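Local coordinates for designed helical repeat protein (Synthetic construct, PDB 5CWQ) that has no assigned biological function but folds as a computationally designed array of stacked, antiparallel helix pairs, at residues 11-16 with 47-52; 18-23 with 41-46; 96-101 with 153-158; 118-123 with 165-170. All coordinates share one frame; numbering follows the deposited sequence. Where two conformers were deposited one is given.

The chain is built of eight helices and no strands. Contacts 1 and 2 join the same two helices, 5-30 and 33-57. Their centres are about 10 Å apart, and contact 2 lies closer to the turn between these helices. They touch where A13 meets A46. Contact 3 comes later and joins helices 90-114 and 147-171. It touches contact 2 through I41 and A44 and lies about 5 Å from the centre of the chain, measured between centres. Contact 4 joins helices 117-144 and 147-171, its centre about 18 Å from that of contact 3. Helix 147-171 serves both, and their segments alternate along the chain. Antiparallel pairs and parallel stacking thus build one continuous helical array.

Contact 1. Residues 11-16 with 47-52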
loop_
_atom_site.group_PDB
_atom_site.type_symbol
_atom_site.label_atom_id
_atom_site.label_comp_id
_atom_site.label_asym_id
_atom_site.label_seq_id
_atom_site.Cartn_x
_atom_site.Cartn_y
_atom_site.Cartn_z
ATOM N N GLU A 11 -20.747 2.885 -5.386
ATOM C CA GLU A 11 -21.664 2.490 -4.325
ATOM C C GLU A 11 -21.186 1.216 -3.642
ATOM O O GLU A 11 -21.289 1.081 -2.422
ATOM C CB GLU A 11 -23.073 2.293 -4.882
ATOM C CG GLU A 11 -23.753 3.589 -5.288
ATOM C CD GLU A 11 -25.157 3.370 -5.812
ATOM O OE1 GLU A 11 -25.527 2.203 -6.063
ATOM O OE2 GLU A 11 -25.895 4.366 -5.968
ATOM N N GLU A 12 -20.666 0.282 -4.432
ATOM C CA GLU A 12 -20.127 -0.961 -3.893
ATOM C C GLU A 12 -18.897 -0.678 -3.038
ATOM O O GLU A 12 -18.671 -1.338 -2.023
ATOM C CB GLU A 12 -19.772 -1.930 -5.023
ATOM C CG GLU A 12 -19.226 -3.267 -4.543
ATOM C CD GLU A 12 -18.851 -4.190 -5.686
ATOM O OE1 GLU A 12 -19.058 -3.806 -6.857
ATOM O OE2 GLU A 12 -18.346 -5.301 -5.415
ATOM N N ALA A 13 -18.108 0.305 -3.457
ATOM C CA ALA A 13 -16.912 0.697 -2.723
ATOM C C ALA A 13 -17.290 1.280 -1.365
ATOM O O ALA A 13 -16.689 0.941 -0.344
ATOM C CB ALA A 13 -16.099 1.703 -3.527
ATOM N N GLU A 14 -18.292 2.153 -1.359
ATOM C CA GLU A 14 -18.775 2.751 -0.121
ATOM C C GLU A 14 -19.386 1.680 0.778
ATOM O O GLU A 14 -19.241 1.725 1.999
ATOM C CB GLU A 14 -19.800 3.850 -0.417
ATOM C CG GLU A 14 -20.276 4.610 0.815
ATOM C CD GLU A 14 -19.149 5.329 1.538
ATOM O OE1 GLU A 14 -18.147 5.681 0.880
ATOM O OE2 GLU A 14 -19.266 5.539 2.764
ATOM N N ARG A 15 -20.067 0.716 0.165
ATOM C CA ARG A 15 -20.667 -0.394 0.898
ATOM C C ARG A 15 -19.590 -1.258 1.555
ATOM O O ARG A 15 -19.727 -1.668 2.708
ATOM C CB ARG A 15 -21.537 -1.237 -0.039
ATOM C CG ARG A 15 -22.038 -2.544 0.557
ATOM C CD ARG A 15 -21.283 -3.733 -0.022
ATOM N NE ARG A 15 -21.623 -4.988 0.645
ATOM C CZ ARG A 15 -21.167 -6.181 0.277
ATOM N NH1 ARG A 15 -20.348 -6.295 -0.761
ATOM N NH2 ARG A 15 -21.533 -7.266 0.946
ATOM N N ARG A 16 -18.522 -1.532 0.814
ATOM C CA ARG A 16 -17.398 -2.298 1.338
ATOM C C ARG A 16 -16.722 -1.558 2.488
ATOM O O ARG A 16 -16.338 -2.165 3.489
ATOM C CB ARG A 16 -16.384 -2.585 0.228
ATOM C CG ARG A 16 -16.688 -3.837 -0.584
ATOM C CD ARG A 16 -15.951 -3.828 -1.914
ATOM N NE ARG A 16 -15.654 -5.176 -2.393
ATOM C CZ ARG A 16 -16.547 -5.999 -2.934
ATOM N NH1 ARG A 16 -17.814 -5.626 -3.062
ATOM N NH2 ARG A 16 -16.173 -7.203 -3.342
ATOM N N VAL A 47 -11.227 2.524 -0.131
ATOM C CA VAL A 47 -10.876 3.929 -0.315
ATOM C C VAL A 47 -10.078 4.122 -1.603
ATOM O O VAL A 47 -10.254 5.121 -2.299
ATOM C CB VAL A 47 -10.073 4.469 0.894
ATOM C CG1 VAL A 47 -9.491 5.844 0.601
ATOM C CG2 VAL A 47 -10.967 4.540 2.124
ATOM N N GLN A 48 -9.206 3.169 -1.920
ATOM C CA GLN A 48 -8.461 3.224 -3.172
ATOM C C GLN A 48 -9.424 3.188 -4.353
ATOM O O GLN A 48 -9.220 3.870 -5.357
ATOM C CB GLN A 48 -7.465 2.069 -3.279
ATOM C CG GLN A 48 -6.610 2.133 -4.543
ATOM C CD GLN A 48 -5.861 0.848 -4.831
ATOM O OE1 GLN A 48 -6.254 -0.232 -4.389
ATOM N NE2 GLN A 48 -4.771 0.961 -5.582
ATOM N N GLU A 49 -10.473 2.383 -4.225
ATOM C CA GLU A 49 -11.469 2.260 -5.281
ATOM C C GLU A 49 -12.205 3.584 -5.476
ATOM O O GLU A 49 -12.427 4.016 -6.604
ATOM C CB GLU A 49 -12.459 1.139 -4.956
ATOM C CG GLU A 49 -13.301 0.698 -6.140
ATOM C CD GLU A 49 -14.216 -0.468 -5.807
ATOM O OE1 GLU A 49 -14.063 -1.055 -4.714
ATOM O OE2 GLU A 49 -15.090 -0.796 -6.639
ATOM N N LEU A 50 -12.570 4.230 -4.372
ATOM C CA LEU A 50 -13.241 5.526 -4.424
ATOM C C LEU A 50 -12.363 6.579 -5.095
ATOM O O LEU A 50 -12.848 7.405 -5.868
ATOM C CB LEU A 50 -13.624 5.990 -3.017
ATOM C CG LEU A 50 -14.707 5.179 -2.303
ATOM C CD1 LEU A 50 -14.762 5.549 -0.826
ATOM C CD2 LEU A 50 -16.063 5.392 -2.958
ATOM N N ALA A 51 -11.070 6.544 -4.795
ATOM C CA ALA A 51 -10.124 7.493 -5.370
ATOM C C ALA A 51 -10.021 7.315 -6.883
ATOM O O ALA A 51 -9.993 8.291 -7.633
ATOM C CB ALA A 51 -8.758 7.333 -4.723
ATOM N N ARG A 52 -9.968 6.063 -7.324
ATOM C CA ARG A 52 -9.848 5.765 -8.745
ATOM C C ARG A 52 -11.119 6.145 -9.501
ATOM O O ARG A 52 -11.056 6.566 -10.656
ATOM C CB ARG A 52 -9.523 4.284 -8.952
ATOM C CG ARG A 52 -8.070 3.945 -8.666
ATOM C CD ARG A 52 -7.786 2.464 -8.835
ATOM N NE ARG A 52 -6.369 2.219 -9.106
ATOM C CZ ARG A 52 -5.851 1.985 -10.311
ATOM N NH1 ARG A 52 -6.619 1.944 -11.397
ATOM N NH2 ARG A 52 -4.546 1.779 -10.431
#
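In the antiparallel hairpin of helices 5-30 and 33-57, A13 packs between the side chains of E49 and L50. The segment axes come within 8.8 Å, with 156° between their directions. A13 and E49 have the nearest CA atoms, 6.2 Å apart. The methyl of A13 points toward helix 33-57, and E49 lies alongside it. CG of E49 is anti to the backbone N (chi1 -165°), and the chain stays extended beyond it. E49 OE1 ends 3.6 Å from A13 CB, while E49 CG is 4.0 Å from that same methyl. No hydrogen bond crosses between the segments. R16 NE is 5.0 Å from E49 OE1, too far for a salt bridge, though some attraction is likely. The like charge of E12 is also near. An alanine here keeps CB against the A13 methyl, but losing the rest of the E49 chain would probably thin the cover on that flank and leave R16 without this nearby charge. L50 closes the opposite flank, its CD2 3.7 Å from A13 CB. L50 CD1 also touches E14 OE1 at 3.8 Å. E14 bends at chi2 (61°), and its OE1 forms a salt bridge with K69 of helix 60-86. V47 and L50 pack on that same helix, and A51 packs on helix 90-114.

Contact 2. Residues 18-23 with 41-46; sequences QEARKR and IEEARA
E42 OE2 takes two N-H groups of R23. The shorter bond, from R23 NH2 to E42 OE2, is 2.6 Å long and bent, with an N-H...O angle of 137°. The second, from R23 NE to the same oxygen, is weak. Together they make a salt bridge in which one carboxylate oxygen does the work. OE2 sits at the edge of the guanidinium, tilted somewhat from its plane, and the guanidinium and carboxylate planes are 52° apart. R23 bends at chi3 (-65°), which turns NE back toward its own helix. One face of its guanidinium then lies over the backbone, with E19 O 3.6 Å above the centre of the group. This bridge joins the two helices of the antiparallel hairpin 5-30 and 33-57, with R23 exposed. Further in, the helices meet closely: A20 CB is 3.4 Å from E43 CG. The E43 side chain crosses R21 at about a right angle, its OE2 3.7 Å from R21 CG. A water joins their polar ends, accepting from R21 NE at 3.2 Å and donating to E43 OE1 at 2.9 Å. E43 OE2 and A20 O, both acceptors, are 3.4 Å apart. The hydroxyl of S24 lies within hydrogen-bonding reach of both; its one proton must be shared or go to one of them, which would probably ease their closeness. R21 NH1 also makes a weak bond to Q18 OE1 on its own helix. Towards helix 60-86, R21 lies on K69 and R72, and E43 packs on V73.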
loop_
_atom_site.group_PDB
_atom_site.type_symbol
_atom_site.label_atom_id
_atom_site.label_comp_id
_atom_site.label_asym_id
_atom_site.label_seq_id
_atom_site.Cartn_x
_atom_site.Cartn_y
_atom_site.Cartn_z
ATOM N N GLN A 18 -18.072 0.692 4.541
ATOM C CA GLN A 18 -18.941 0.727 5.712
ATOM C C GLN A 18 -18.937 -0.611 6.444
ATOM O O GLN A 18 -18.916 -0.653 7.673
ATOM C CB GLN A 18 -20.368 1.101 5.307
ATOM C CG GLN A 18 -20.530 2.555 4.884
ATOM C CD GLN A 18 -20.216 3.536 6.000
ATOM O OE1 GLN A 18 -19.508 4.522 5.792
ATOM N NE2 GLN A 18 -20.748 3.275 7.189
ATOM N N GLU A 19 -18.955 -1.705 5.688
ATOM C CA GLU A 19 -18.904 -3.035 6.283
ATOM C C GLU A 19 -17.563 -3.264 6.972
ATOM O O GLU A 19 -17.499 -3.883 8.034
ATOM C CB GLU A 19 -19.144 -4.110 5.221
ATOM C CG GLU A 19 -20.599 -4.242 4.789
ATOM C CD GLU A 19 -21.507 -4.718 5.911
ATOM O OE1 GLU A 19 -20.989 -5.208 6.937
ATOM O OE2 GLU A 19 -22.743 -4.598 5.768
ATOM N N ALA A 20 -16.492 -2.760 6.366
ATOM C CA ALA A 20 -15.159 -2.884 6.944
ATOM C C ALA A 20 -15.050 -2.045 8.214
ATOM O O ALA A 20 -14.354 -2.421 9.157
ATOM C CB ALA A 20 -14.098 -2.467 5.934
ATOM N N ARG A 21 -15.744 -0.909 8.231
ATOM C CA ARG A 21 -15.750 -0.028 9.395
ATOM C C ARG A 21 -16.465 -0.681 10.571
ATOM O O ARG A 21 -16.055 -0.527 11.721
ATOM C CB ARG A 21 -16.414 1.309 9.058
ATOM C CG ARG A 21 -15.493 2.316 8.387
ATOM C CD ARG A 21 -16.255 3.560 7.957
ATOM N NE ARG A 21 -15.374 4.592 7.414
ATOM C CZ ARG A 21 -15.799 5.693 6.799
ATOM N NH1 ARG A 21 -17.097 5.914 6.636
ATOM N NH2 ARG A 21 -14.922 6.576 6.339
ATOM N N LYS A 22 -17.542 -1.403 10.281
ATOM C CA LYS A 22 -18.292 -2.100 11.319
ATOM C C LYS A 22 -17.499 -3.296 11.837
ATOM O O LYS A 22 -17.487 -3.568 13.036
ATOM C CB LYS A 22 -19.657 -2.546 10.790
ATOM C CG LYS A 22 -20.743 -1.488 10.939
ATOM C CD LYS A 22 -21.597 -1.358 9.687
ATOM C CE LYS A 22 -22.351 -2.638 9.372
ATOM N NZ LYS A 22 -23.179 -2.493 8.144
ATOM N N ARG A 23 -16.833 -4.003 10.929
ATOM C CA ARG A 23 -15.975 -5.119 11.314
ATOM C C ARG A 23 -14.790 -4.604 12.123
ATOM O O ARG A 23 -14.309 -5.276 13.035
ATOM C CB ARG A 23 -15.490 -5.889 10.083
ATOM C CG ARG A 23 -16.551 -6.782 9.454
ATOM C CD ARG A 23 -15.951 -7.705 8.404
ATOM N NE ARG A 23 -15.411 -6.967 7.262
ATOM C CZ ARG A 23 -16.089 -6.681 6.152
ATOM N NH1 ARG A 23 -17.352 -7.066 6.006
ATOM N NH2 ARG A 23 -15.496 -6.005 5.178
ATOM N N ILE A 41 -7.194 -2.924 6.270
ATOM C CA ILE A 41 -6.712 -3.207 4.921
ATOM C C ILE A 41 -7.882 -3.171 3.945
ATOM O O ILE A 41 -7.759 -2.664 2.830
ATOM C CB ILE A 41 -6.006 -4.580 4.834
ATOM C CG1 ILE A 41 -4.706 -4.554 5.640
ATOM C CG2 ILE A 41 -5.703 -4.952 3.376
ATOM C CD1 ILE A 41 -4.064 -5.913 5.815
ATOM N N GLU A 42 -9.015 -3.720 4.368
ATOM C CA GLU A 42 -10.211 -3.741 3.533
ATOM C C GLU A 42 -10.748 -2.328 3.329
ATOM O O GLU A 42 -11.187 -1.979 2.235
ATOM C CB GLU A 42 -11.283 -4.638 4.155
ATOM C CG GLU A 42 -10.878 -6.103 4.225
ATOM C CD GLU A 42 -11.813 -6.932 5.085
ATOM O OE1 GLU A 42 -11.404 -8.030 5.520
ATOM O OE2 GLU A 42 -12.957 -6.489 5.325
ATOM N N GLU A 43 -10.711 -1.520 4.385
ATOM C CA GLU A 43 -11.105 -0.120 4.278
ATOM C C GLU A 43 -10.232 0.597 3.258
ATOM O O GLU A 43 -10.735 1.315 2.393
ATOM C CB GLU A 43 -11.007 0.582 5.634
ATOM C CG GLU A 43 -12.057 0.142 6.637
ATOM C CD GLU A 43 -12.010 0.944 7.922
ATOM O OE1 GLU A 43 -11.603 2.123 7.873
ATOM O OE2 GLU A 43 -12.379 0.395 8.983
ATOM N N ALA A 44 -8.924 0.384 3.357
ATOM C CA ALA A 44 -7.964 1.007 2.454
ATOM C C ALA A 44 -8.213 0.598 1.002
ATOM O O ALA A 44 -8.086 1.417 0.090
ATOM C CB ALA A 44 -6.543 0.647 2.873
ATOM N N ARG A 45 -8.566 -0.668 0.793
ATOM C CA ARG A 45 -8.912 -1.164 -0.539
ATOM C C ARG A 45 -10.118 -0.420 -1.097
ATOM O O ARG A 45 -10.128 -0.013 -2.259
ATOM C CB ARG A 45 -9.212 -2.664 -0.497
ATOM C CG ARG A 45 -7.983 -3.548 -0.413
ATOM C CD ARG A 45 -8.355 -4.972 -0.036
ATOM N NE ARG A 45 -7.201 -5.868 -0.057
ATOM C CZ ARG A 45 -7.177 -7.074 0.502
ATOM N NH1 ARG A 45 -8.243 -7.540 1.140
ATOM N NH2 ARG A 45 -6.080 -7.816 0.430
ATOM N N ALA A 46 -11.133 -0.256 -0.257
ATOM C CA ALA A 46 -12.354 0.437 -0.644
ATOM C C ALA A 46 -12.065 1.902 -0.954
ATOM O O ALA A 46 -12.591 2.454 -1.920
ATOM C CB ALA A 46 -13.398 0.323 0.459
HETATM O O HOH W 1 -12.481 4.757 8.690
#

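Contact 3. Residues 96-101 with 153-158; sequences ALIAIA and ALIAIA
The methyl of A156 sits against the backbone of L97 and I98. A156 CB is 3.9 Å from I98 N and a similar distance from the carbonyl carbon of L97. The same methyl touches two side chains: L97 CB at 4.0 Å and I98 CG1, also at 4.0 Å. One turn further on, A101 CB meets A156 O at 3.5 Å. I98 reaches past A156 to I155. Its CG1 is anti to the carbonyl carbon (chi1 -68°), and from there I98 CG1 lies 4.2 Å from I155 CG2. I98 CD1 is equally near I155 CB, so the CG1-CD1 arm of I98 lies against CB and the CG2 methyl of I155, the two side chains crossing at a slant. An alanine in place of I98 would probably open a gap beside I155 and take one cover from the A156 methyl. The small residue at A156 allows a near backbone approach, with I98 CA and A156 CA 4.4 Å apart. No hydrogen bond crosses; every touching residue is buried. L152 and L159 of helix 147-171 extend the packing around I98, and L159 also meets A101. Beyond these, L97 rests on V137 of helix 117-144, and I155 on A213 of helix 204-230. The segment axes run nearly parallel, 12° apart, at 8.3 Å. Both segments read ALIAIA. Parallel stacking of helices with the same sequence is characteristic of a helical repeat protein, here forming part of its hydrophobic core.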
loop_
_atom_site.group_PDB
_atom_site.type_symbol
_atom_site.label_atom_id
_atom_site.label_comp_id
_atom_site.label_asym_id
_atom_site.label_seq_id
_atom_site.Cartn_x
_atom_site.Cartn_y
_atom_site.Cartn_z
ATOM N N ALA A 96 -0.830 -3.937 9.672
ATOM C CA ALA A 96 -1.120 -2.520 9.852
ATOM C C ALA A 96 -0.351 -1.681 8.839
ATOM O O ALA A 96 -0.875 -0.705 8.303
ATOM C CB ALA A 96 -0.780 -2.081 11.271
ATOM N N LEU A 97 0.892 -2.071 8.575
ATOM C CA LEU A 97 1.731 -1.348 7.626
ATOM C C LEU A 97 1.194 -1.478 6.204
ATOM O O LEU A 97 1.319 -0.551 5.401
ATOM C CB LEU A 97 3.173 -1.852 7.696
ATOM C CG LEU A 97 3.933 -1.521 8.983
ATOM C CD1 LEU A 97 5.290 -2.206 8.996
ATOM C CD2 LEU A 97 4.100 -0.019 9.163
ATOM N N ILE A 98 0.595 -2.624 5.894
ATOM C CA ILE A 98 -0.046 -2.812 4.598
ATOM C C ILE A 98 -1.212 -1.837 4.469
ATOM O O ILE A 98 -1.388 -1.207 3.427
ATOM C CB ILE A 98 -0.540 -4.271 4.402
ATOM C CG1 ILE A 98 0.655 -5.222 4.293
ATOM C CG2 ILE A 98 -1.421 -4.400 3.149
ATOM C CD1 ILE A 98 0.284 -6.699 4.387
ATOM N N ALA A 99 -2.002 -1.704 5.532
ATOM C CA ALA A 99 -3.133 -0.779 5.523
ATOM C C ALA A 99 -2.642 0.655 5.350
ATOM O O ALA A 99 -3.220 1.433 4.589
ATOM C CB ALA A 99 -3.944 -0.911 6.803
ATOM N N ILE A 100 -1.569 0.988 6.060
ATOM C CA ILE A 100 -0.953 2.308 5.970
ATOM C C ILE A 100 -0.482 2.582 4.544
ATOM O O ILE A 100 -0.808 3.618 3.966
ATOM C CB ILE A 100 0.236 2.433 6.961
ATOM C CG1 ILE A 100 -0.291 2.575 8.391
ATOM C CG2 ILE A 100 1.131 3.628 6.622
ATOM C CD1 ILE A 100 0.778 2.459 9.475
ATOM N N ALA A 101 0.271 1.642 3.982
ATOM C CA ALA A 101 0.855 1.818 2.657
ATOM C C ALA A 101 -0.224 1.963 1.586
ATOM O O ALA A 101 -0.091 2.771 0.663
ATOM C CB ALA A 101 1.777 0.649 2.330
ATOM N N ALA A 153 5.453 -7.915 5.107
ATOM C CA ALA A 153 6.278 -6.717 5.079
ATOM C C ALA A 153 6.648 -6.345 3.644
ATOM O O ALA A 153 6.696 -5.170 3.301
ATOM C CB ALA A 153 7.540 -6.915 5.924
ATOM N N LEU A 154 6.892 -7.346 2.803
ATOM C CA LEU A 154 7.273 -7.085 1.415
ATOM C C LEU A 154 6.114 -6.474 0.629
ATOM O O LEU A 154 6.325 -5.659 -0.271
ATOM C CB LEU A 154 7.750 -8.371 0.733
ATOM C CG LEU A 154 9.101 -8.919 1.203
ATOM C CD1 LEU A 154 9.387 -10.256 0.541
ATOM C CD2 LEU A 154 10.237 -7.941 0.926
ATOM N N ILE A 155 4.893 -6.871 0.971
ATOM C CA ILE A 155 3.702 -6.290 0.362
ATOM C C ILE A 155 3.610 -4.816 0.741
ATOM O O ILE A 155 3.362 -3.960 -0.110
ATOM C CB ILE A 155 2.418 -7.036 0.797
ATOM C CG1 ILE A 155 2.428 -8.468 0.257
ATOM C CG2 ILE A 155 1.162 -6.314 0.307
ATOM C CD1 ILE A 155 1.364 -9.372 0.868
ATOM N N ALA A 156 3.820 -4.522 2.021
ATOM C CA ALA A 156 3.784 -3.147 2.499
ATOM C C ALA A 156 4.847 -2.315 1.785
ATOM O O ALA A 156 4.602 -1.172 1.401
ATOM C CB ALA A 156 3.987 -3.100 4.013
ATOM N N ILE A 157 6.025 -2.905 1.601
ATOM C CA ILE A 157 7.115 -2.246 0.891
ATOM C C ILE A 157 6.731 -1.956 -0.556
ATOM O O ILE A 157 6.921 -0.842 -1.039
ATOM C CB ILE A 157 8.399 -3.104 0.933
ATOM C CG1 ILE A 157 8.981 -3.091 2.347
ATOM C CG2 ILE A 157 9.449 -2.589 -0.055
ATOM C CD1 ILE A 157 10.068 -4.118 2.588
ATOM N N ALA A 158 6.193 -2.960 -1.242
ATOM C CA ALA A 158 5.827 -2.817 -2.648
ATOM C C ALA A 158 4.755 -1.743 -2.835
ATOM O O ALA A 158 4.818 -0.952 -3.778
ATOM C CB ALA A 158 5.347 -4.155 -3.211
#

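Contact 4. Residues 118-123 with 165-170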
loop_
_atom_site.group_PDB
_atom_site.type_symbol
_atom_site.label_atom_id
_atom_site.label_comp_id
_atom_site.label_asym_id
_atom_site.label_seq_id
_atom_site.Cartn_x
_atom_site.Cartn_y
_atom_site.Cartn_z
ATOM N N GLU A 118 2.017 19.789 -4.046
ATOM C CA GLU A 118 2.377 19.851 -2.633
ATOM C C GLU A 118 1.732 18.693 -1.880
ATOM O O GLU A 118 2.356 18.068 -1.023
ATOM C CB GLU A 118 1.952 21.190 -2.025
ATOM C CG GLU A 118 2.273 21.342 -0.539
ATOM C CD GLU A 118 3.760 21.265 -0.243
ATOM O OE1 GLU A 118 4.568 21.501 -1.165
ATOM O OE2 GLU A 118 4.120 20.969 0.916
ATOM N N GLU A 119 0.474 18.418 -2.209
ATOM C CA GLU A 119 -0.253 17.304 -1.617
ATOM C C GLU A 119 0.369 15.975 -2.044
ATOM O O GLU A 119 0.315 14.983 -1.313
ATOM C CB GLU A 119 -1.724 17.359 -2.029
ATOM C CG GLU A 119 -2.627 16.365 -1.322
ATOM C CD GLU A 119 -4.075 16.492 -1.762
ATOM O OE1 GLU A 119 -4.342 17.263 -2.708
ATOM O OE2 GLU A 119 -4.946 15.826 -1.164
ATOM N N ALA A 120 0.961 15.968 -3.234
ATOM C CA ALA A 120 1.595 14.772 -3.772
ATOM C C ALA A 120 2.919 14.502 -3.071
ATOM O O ALA A 120 3.284 13.348 -2.841
ATOM C CB ALA A 120 1.808 14.916 -5.270
ATOM N N GLU A 121 3.636 15.568 -2.731
ATOM C CA GLU A 121 4.930 15.432 -2.075
ATOM C C GLU A 121 4.758 14.926 -0.646
ATOM O O GLU A 121 5.572 14.143 -0.160
ATOM C CB GLU A 121 5.682 16.764 -2.078
ATOM C CG GLU A 121 7.145 16.651 -1.665
ATOM C CD GLU A 121 7.957 15.771 -2.604
ATOM O OE1 GLU A 121 7.519 15.552 -3.754
ATOM O OE2 GLU A 121 9.035 15.295 -2.188
ATOM N N ARG A 122 3.699 15.373 0.023
ATOM C CA ARG A 122 3.394 14.895 1.366
ATOM C C ARG A 122 3.118 13.396 1.349
ATOM O O ARG A 122 3.524 12.671 2.257
ATOM C CB ARG A 122 2.194 15.641 1.952
ATOM C CG ARG A 122 2.502 17.069 2.379
ATOM C CD ARG A 122 1.376 17.661 3.215
ATOM N NE ARG A 122 1.159 16.916 4.453
ATOM C CZ ARG A 122 0.330 17.292 5.422
ATOM N NH1 ARG A 122 -0.369 18.414 5.312
ATOM N NH2 ARG A 122 0.203 16.543 6.509
ATOM N N ALA A 123 2.427 12.938 0.311
ATOM C CA ALA A 123 2.142 11.518 0.149
ATOM C C ALA A 123 3.435 10.739 -0.075
ATOM O O ALA A 123 3.586 9.615 0.402
ATOM C CB ALA A 123 1.182 11.300 -1.007
ATOM N N ALA A 165 6.356 5.725 -6.919
ATOM C CA ALA A 165 6.299 5.729 -8.376
ATOM C C ALA A 165 5.171 6.630 -8.868
ATOM O O ALA A 165 5.327 7.363 -9.846
ATOM C CB ALA A 165 6.112 4.318 -8.900
ATOM N N GLU A 166 4.039 6.565 -8.174
ATOM C CA GLU A 166 2.862 7.355 -8.513
ATOM C C GLU A 166 3.182 8.847 -8.490
ATOM O O GLU A 166 2.943 9.562 -9.464
ATOM C CB GLU A 166 1.724 7.039 -7.538
ATOM C CG GLU A 166 0.409 7.749 -7.819
ATOM C CD GLU A 166 -0.371 7.131 -8.963
ATOM O OE1 GLU A 166 0.118 6.153 -9.569
ATOM O OE2 GLU A 166 -1.482 7.626 -9.251
ATOM N N VAL A 167 3.734 9.306 -7.372
ATOM C CA VAL A 167 4.050 10.718 -7.199
ATOM C C VAL A 167 5.156 11.154 -8.153
ATOM O O VAL A 167 5.051 12.199 -8.790
ATOM C CB VAL A 167 4.482 11.023 -5.751
ATOM C CG1 VAL A 167 4.891 12.488 -5.604
ATOM C CG2 VAL A 167 3.359 10.687 -4.788
ATOM N N ALA A 168 6.212 10.351 -8.244
ATOM C CA ALA A 168 7.363 10.684 -9.078
ATOM C C ALA A 168 6.938 10.911 -10.524
ATOM O O ALA A 168 7.487 11.770 -11.219
ATOM C CB ALA A 168 8.410 9.581 -9.002
ATOM N N CYS A 169 5.947 10.146 -10.965
ATOM C CA CYS A 169 5.460 10.237 -12.333
ATOM C C CYS A 169 4.626 11.496 -12.567
ATOM O O CYS A 169 4.839 12.209 -13.548
ATOM C CB CYS A 169 4.637 8.995 -12.683
ATOM S SG CYS A 169 3.883 9.050 -14.319
ATOM N N CYS A 170 3.679 11.774 -11.675
ATOM C CA CYS A 170 2.769 12.894 -11.893
ATOM C C CYS A 170 3.430 14.232 -11.550
ATOM O O CYS A 170 2.973 15.282 -12.001
ATOM C CB CYS A 170 1.474 12.706 -11.093
ATOM S SG CYS A 170 1.603 12.941 -9.308
#
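V167 points its two methyls at A120 and straddles the carbonyl oxygen of that residue. V167 CG1 and CG2 each lie 3.3 Å from A120 O, a tight fit. CG1 is anti to the backbone N (chi1 177°), and CG2 stands beside that N. With this chi1 both methyls flank A120 O, and each has a second neighbour. CG1 faces the A120 methyl, with V167 CG1 3.9 Å from A120 CB. CG2 lies on the side of A123, a loose contact with V167 CG2 and A123 CB 4.4 Å apart. E121 starts away from helix 147-171, but its end swings back so that E121 OE1 is 4.4 Å from V167 CG1. That oxygen is held by a salt bridge to R171. C170 touches lightly, its SG 4.5 Å from A120 CB. The helices are antiparallel, with 151° between the segment directions. C170 is disulfide-bonded to C112 of helix 90-114, and C169 to C227 of helix 204-230. The covalent links therefore tie helix 147-171 to these two other helices. Between 118-123 and 165-170 no hydrogen bond forms; methyls meet methyls and a carbonyl oxygen by van der Waals contact, which probably gives little polar specificity.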